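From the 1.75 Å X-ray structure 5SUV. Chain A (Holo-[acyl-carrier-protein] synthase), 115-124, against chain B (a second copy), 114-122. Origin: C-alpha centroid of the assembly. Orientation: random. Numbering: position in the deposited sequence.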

ATOM      1  N   GLU A 115       0.598 -15.740   2.836  1.00 60.97           N
ATOM      2  CA  GLU A 115       0.293 -16.477   4.065  1.00 63.36           C
ATOM      3  C   GLU A 115      -1.066 -16.002   4.559  1.00 55.00           C
ATOM      4  O   GLU A 115      -2.053 -16.113   3.813  1.00 56.54           O
ATOM      5  CB  GLU A 115       1.431 -16.300   5.072  1.00 72.49           C
ATOM      6  CG  GLU A 115       2.788 -16.768   4.617  1.00 87.13           C
ATOM      7  CD  GLU A 115       3.839 -16.513   5.674  1.00 93.06           C
ATOM      8  OE1 GLU A 115       3.600 -16.877   6.845  1.00 93.47           O
ATOM      9  OE2 GLU A 115       4.892 -15.928   5.342  1.00102.52           O
ATOM     10  N   ASP A 116      -1.166 -15.459   5.764  1.00 41.50           N
ATOM     11  CA  ASP A 116      -2.422 -15.088   6.380  1.00 43.48           C
ATOM     12  C   ASP A 116      -2.872 -13.681   6.027  1.00 44.18           C
ATOM     13  O   ASP A 116      -3.991 -13.310   6.381  1.00 41.41           O
ATOM     14  CB  ASP A 116      -2.295 -15.189   7.904  1.00 53.09           C
ATOM     15  CG  ASP A 116      -3.612 -14.972   8.613  1.00 50.77           C
ATOM     16  OD1 ASP A 116      -4.568 -15.710   8.310  1.00 49.52           O
ATOM     17  OD2 ASP A 116      -3.690 -14.067   9.466  1.00 51.16           O
ATOM     18  N   THR A 117      -2.037 -12.891   5.363  1.00 53.37           N
ATOM     19  CA  THR A 117      -2.286 -11.466   5.191  1.00 54.06           C
ATOM     20  C   THR A 117      -2.826 -11.198   3.793  1.00 49.08           C
ATOM     21  O   THR A 117      -2.197 -11.568   2.795  1.00 39.44           O
ATOM     22  CB  THR A 117      -1.004 -10.670   5.431  1.00 40.92           C
ATOM     23  OG1 THR A 117      -0.553 -10.888   6.774  1.00 42.71           O
ATOM     24  CG2 THR A 117      -1.235  -9.190   5.240  1.00 35.36           C
ATOM     25  N   VAL A 118      -3.985 -10.549   3.722  1.00 39.01           N
ATOM     26  CA  VAL A 118      -4.509 -10.023   2.474  1.00 34.05           C
ATOM     27  C   VAL A 118      -4.404  -8.510   2.526  1.00 29.73           C
ATOM     28  O   VAL A 118      -4.702  -7.889   3.551  1.00 30.35           O
ATOM     29  CB  VAL A 118      -5.965 -10.457   2.222  1.00 32.81           C
ATOM     30  CG1 VAL A 118      -6.471  -9.858   0.918  1.00 35.65           C
ATOM     31  CG2 VAL A 118      -6.048 -11.956   2.172  1.00 38.94           C
ATOM     32  N   LEU A 119      -3.956  -7.922   1.433  1.00 30.14           N
ATOM     33  CA  LEU A 119      -3.693  -6.496   1.364  1.00 30.54           C
ATOM     34  C   LEU A 119      -4.417  -5.883   0.173  1.00 26.27           C
ATOM     35  O   LEU A 119      -4.434  -6.465  -0.914  1.00 30.01           O
ATOM     36  CB  LEU A 119      -2.194  -6.263   1.254  1.00 43.37           C
ATOM     37  CG  LEU A 119      -1.644  -4.876   1.004  1.00 60.35           C
ATOM     38  CD1 LEU A 119      -2.104  -3.965   2.098  1.00 88.75           C
ATOM     39  CD2 LEU A 119      -0.124  -4.982   0.966  1.00 54.95           C
ATOM     40  N   ALA A 120      -4.999  -4.699   0.384  1.00 32.11           N
ATOM     41  CA  ALA A 120      -5.638  -3.931  -0.679  1.00 32.83           C
ATOM     42  C   ALA A 120      -5.160  -2.484  -0.640  1.00 26.03           C
ATOM     43  O   ALA A 120      -5.026  -1.888   0.433  1.00 24.68           O
ATOM     44  CB  ALA A 120      -7.181  -3.974  -0.566  1.00 31.31           C
ATOM     45  N   PHE A 121      -4.906  -1.928  -1.822  1.00 25.78           N
ATOM     46  CA  PHE A 121      -4.611  -0.513  -2.013  1.00 25.45           C
ATOM     47  C   PHE A 121      -5.583   0.050  -3.046  1.00 21.16           C
ATOM     48  O   PHE A 121      -5.853  -0.596  -4.060  1.00 22.73           O
ATOM     49  CB  PHE A 121      -3.188  -0.273  -2.519  1.00 36.25           C
ATOM     50  CG  PHE A 121      -2.128  -0.350  -1.466  1.00 63.22           C
ATOM     51  CD1 PHE A 121      -1.712  -1.570  -0.963  1.00 70.06           C
ATOM     52  CD2 PHE A 121      -1.510   0.804  -1.010  1.00 71.92           C
ATOM     53  CE1 PHE A 121      -0.716  -1.636  -0.005  1.00 60.21           C
ATOM     54  CE2 PHE A 121      -0.511   0.745  -0.053  1.00 67.73           C
ATOM     55  CZ  PHE A 121      -0.111  -0.481   0.452  1.00 55.29           C
ATOM     56  N   VAL A 122      -6.081   1.257  -2.796  1.00 22.73           N
ATOM     57  CA  VAL A 122      -7.052   1.902  -3.670  1.00 20.69           C
ATOM     58  C   VAL A 122      -6.687   3.372  -3.808  1.00 20.82           C
ATOM     59  O   VAL A 122      -6.400   4.050  -2.810  1.00 20.95           O
ATOM     60  CB  VAL A 122      -8.491   1.770  -3.120  1.00 20.22           C
ATOM     61  CG1 VAL A 122      -9.464   2.584  -3.953  1.00 23.35           C
ATOM     62  CG2 VAL A 122      -8.930   0.316  -3.074  1.00 21.41           C
ATOM     63  N   VAL A 123      -6.788   3.881  -5.032  1.00 20.33           N
ATOM     64  CA  VAL A 123      -6.657   5.307  -5.295  1.00 22.27           C
ATOM     65  C   VAL A 123      -7.874   5.786  -6.062  1.00 20.36           C
ATOM     66  O   VAL A 123      -8.157   5.291  -7.158  1.00 21.47           O
ATOM     67  CB  VAL A 123      -5.383   5.629  -6.084  1.00 23.23           C
ATOM     68  CG1 VAL A 123      -5.273   7.127  -6.308  1.00 23.16           C
ATOM     69  CG2 VAL A 123      -4.160   5.089  -5.351  1.00 23.74           C
ATOM     70  N   ALA A 124      -8.548   6.790  -5.525  1.00 21.90           N
ATOM     71  CA  ALA A 124      -9.657   7.447  -6.197  1.00 20.79           C
ATOM     72  C   ALA A 124      -9.174   8.765  -6.791  1.00 19.58           C
ATOM     73  O   ALA A 124      -8.541   9.570  -6.093  1.00 21.86           O
ATOM     74  CB  ALA A 124     -10.792   7.671  -5.207  1.00 18.76           C
TER
ATOM     75  N   GLU B 114      -4.036  -4.879  11.515  1.00 38.27           N
ATOM     76  CA  GLU B 114      -4.566  -6.233  11.649  1.00 42.79           C
ATOM     77  C   GLU B 114      -3.606  -7.021  12.521  1.00 47.50           C
ATOM     78  O   GLU B 114      -2.434  -7.182  12.157  1.00 40.38           O
ATOM     79  CB  GLU B 114      -4.714  -6.905  10.292  1.00 36.90           C
ATOM     80  CG  GLU B 114      -5.271  -8.307  10.355  1.00 40.22           C
ATOM     81  CD  GLU B 114      -6.738  -8.308  10.690  1.00 41.75           C
ATOM     82  OE1 GLU B 114      -7.096  -7.784  11.761  1.00 45.13           O
ATOM     83  OE2 GLU B 114      -7.537  -8.796   9.867  1.00 45.36           O
ATOM     84  N   GLU B 115      -4.094  -7.515  13.656  1.00 53.33           N
ATOM     85  CA  GLU B 115      -3.290  -8.328  14.571  1.00 67.19           C
ATOM     86  C   GLU B 115      -2.063  -7.505  14.949  1.00 50.13           C
ATOM     87  O   GLU B 115      -2.225  -6.410  15.510  1.00 36.83           O
ATOM     88  CB  GLU B 115      -2.993  -9.687  13.928  1.00 88.92           C
ATOM     89  CG  GLU B 115      -4.194 -10.623  13.807  1.00 96.31           C
ATOM     90  CD  GLU B 115      -3.793 -12.047  13.442  1.00 95.64           C
ATOM     91  OE1 GLU B 115      -2.598 -12.279  13.148  1.00 92.52           O
ATOM     92  OE2 GLU B 115      -4.672 -12.935  13.455  1.00 92.34           O
ATOM     93  N   ASP B 116      -0.850  -7.961  14.654  1.00 47.21           N
ATOM     94  CA  ASP B 116       0.369  -7.305  15.087  1.00 52.35           C
ATOM     95  C   ASP B 116       0.888  -6.296  14.080  1.00 33.73           C
ATOM     96  O   ASP B 116       1.959  -5.735  14.297  1.00 33.17           O
ATOM     97  CB  ASP B 116       1.450  -8.366  15.358  1.00 63.84           C
ATOM     98  CG  ASP B 116       2.810  -7.762  15.655  1.00 54.32           C
ATOM     99  OD1 ASP B 116       2.967  -7.152  16.722  1.00 30.16           O
ATOM    100  OD2 ASP B 116       3.730  -7.898  14.822  1.00 63.43           O
ATOM    101  N   THR B 117       0.155  -6.012  13.002  1.00 36.03           N
ATOM    102  CA  THR B 117       0.715  -5.256  11.890  1.00 28.26           C
ATOM    103  C   THR B 117      -0.093  -3.996  11.633  1.00 24.49           C
ATOM    104  O   THR B 117      -1.325  -4.040  11.545  1.00 26.78           O
ATOM    105  CB  THR B 117       0.782  -6.102  10.619  1.00 38.81           C
ATOM    106  OG1 THR B 117       1.446  -7.350  10.893  1.00 40.77           O
ATOM    107  CG2 THR B 117       1.558  -5.365   9.552  1.00 46.87           C
ATOM    108  N   VAL B 118       0.615  -2.884  11.514  1.00 22.86           N
ATOM    109  CA  VAL B 118       0.049  -1.600  11.148  1.00 27.41           C
ATOM    110  C   VAL B 118       0.607  -1.235   9.786  1.00 22.64           C
ATOM    111  O   VAL B 118       1.800  -1.418   9.530  1.00 25.47           O
ATOM    112  CB  VAL B 118       0.418  -0.537  12.211  1.00 30.15           C
ATOM    113  CG1 VAL B 118       0.146   0.817  11.740  1.00 29.26           C
ATOM    114  CG2 VAL B 118      -0.333  -0.831  13.520  1.00 31.03           C
ATOM    115  N   LEU B 119      -0.228  -0.637   8.940  1.00 24.10           N
ATOM    116  CA  LEU B 119       0.171  -0.307   7.582  1.00 24.97           C
ATOM    117  C   LEU B 119      -0.187   1.139   7.303  1.00 17.36           C
ATOM    118  O   LEU B 119      -1.299   1.563   7.626  1.00 19.84           O
ATOM    119  CB  LEU B 119      -0.538  -1.216   6.585  1.00 28.31           C
ATOM    120  CG  LEU B 119      -0.430  -0.877   5.109  1.00 32.76           C
ATOM    121  CD1 LEU B 119       1.000  -0.999   4.670  1.00 32.59           C
ATOM    122  CD2 LEU B 119      -1.331  -1.780   4.296  1.00 42.13           C
ATOM    123  N   ALA B 120       0.746   1.885   6.716  1.00 18.86           N
ATOM    124  CA  ALA B 120       0.452   3.224   6.228  1.00 19.46           C
ATOM    125  C   ALA B 120       0.793   3.331   4.749  1.00 22.50           C
ATOM    126  O   ALA B 120       1.743   2.709   4.263  1.00 20.00           O
ATOM    127  CB  ALA B 120       1.206   4.293   7.016  1.00 16.36           C
ATOM    128  N   PHE B 121       0.013   4.167   4.069  1.00 24.19           N
ATOM    129  CA  PHE B 121       0.043   4.381   2.626  1.00 22.27           C
ATOM    130  C   PHE B 121      -0.024   5.887   2.430  1.00 15.33           C
ATOM    131  O   PHE B 121      -0.952   6.525   2.944  1.00 17.00           O
ATOM    132  CB  PHE B 121      -1.164   3.674   1.985  1.00 24.59           C
ATOM    133  CG  PHE B 121      -1.369   3.974   0.524  1.00 33.03           C
ATOM    134  CD1 PHE B 121      -0.308   4.328  -0.277  1.00 27.82           C
ATOM    135  CD2 PHE B 121      -2.636   3.880  -0.049  1.00 36.88           C
ATOM    136  CE1 PHE B 121      -0.492   4.589  -1.617  1.00 30.06           C
ATOM    137  CE2 PHE B 121      -2.820   4.126  -1.388  1.00 30.74           C
ATOM    138  CZ  PHE B 121      -1.746   4.491  -2.173  1.00 36.66           C
ATOM    139  N   VAL B 122       0.967   6.470   1.732  1.00 18.25           N
ATOM    140  CA  VAL B 122       1.046   7.915   1.537  1.00 16.09           C
ATOM    141  C   VAL B 122       1.299   8.220   0.062  1.00 16.36           C
ATOM    142  O   VAL B 122       2.143   7.590  -0.580  1.00 19.54           O
ATOM    143  CB  VAL B 122       2.144   8.562   2.418  1.00 17.06           C
ATOM    144  CG1 VAL B 122       2.321  10.044   2.091  1.00 19.30           C
ATOM    145  CG2 VAL B 122       1.806   8.392   3.886  1.00 14.42           C
TER

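The same phenylalanine takes two different rotamers in the two copies, and the two rings meet edge to face. A:Phe121 has chi1 at -79° (m), B:Phe121 at 172° (t); both CA-to-CB bonds point toward the opposing stretch, and the ring planes stand 70° apart with centroids 4.7 Å from each other. A:Phe121 supplies the edge: its CE2 lies 3.4 Å from CG of B:Phe121, over one face of that ring. A:Val123 CG2 lies at the edge of the B:Phe121 ring, 4.0 Å from B:Phe121 CZ and near the ring plane.

The leucines pack beside this pair. A:Leu119 CD1 approaches B:Leu119 CD2 to 3.2 Å, a tight distance for two methyl carbons, and the same B:Leu119 CD2 lies 4.2 Å from A:Phe121 CZ. A:Leu119 starts sideways, yet its end comes nearer, so the side chain still reaches its counterpart.

No hydrogen bond crosses between the stretches. The strand axes run 24° from parallel and come no closer than 9.7 Å, too far for backbone pairing, so the contact rests on apolar side chains. At its margin, A:Asp116 OD2 and B:Glu115 OE1 are 4.2 Å apart, a pair of like charges; the glutamate is poorly ordered, while the aspartate oxygen is hydrogen-bonded elsewhere in the structure.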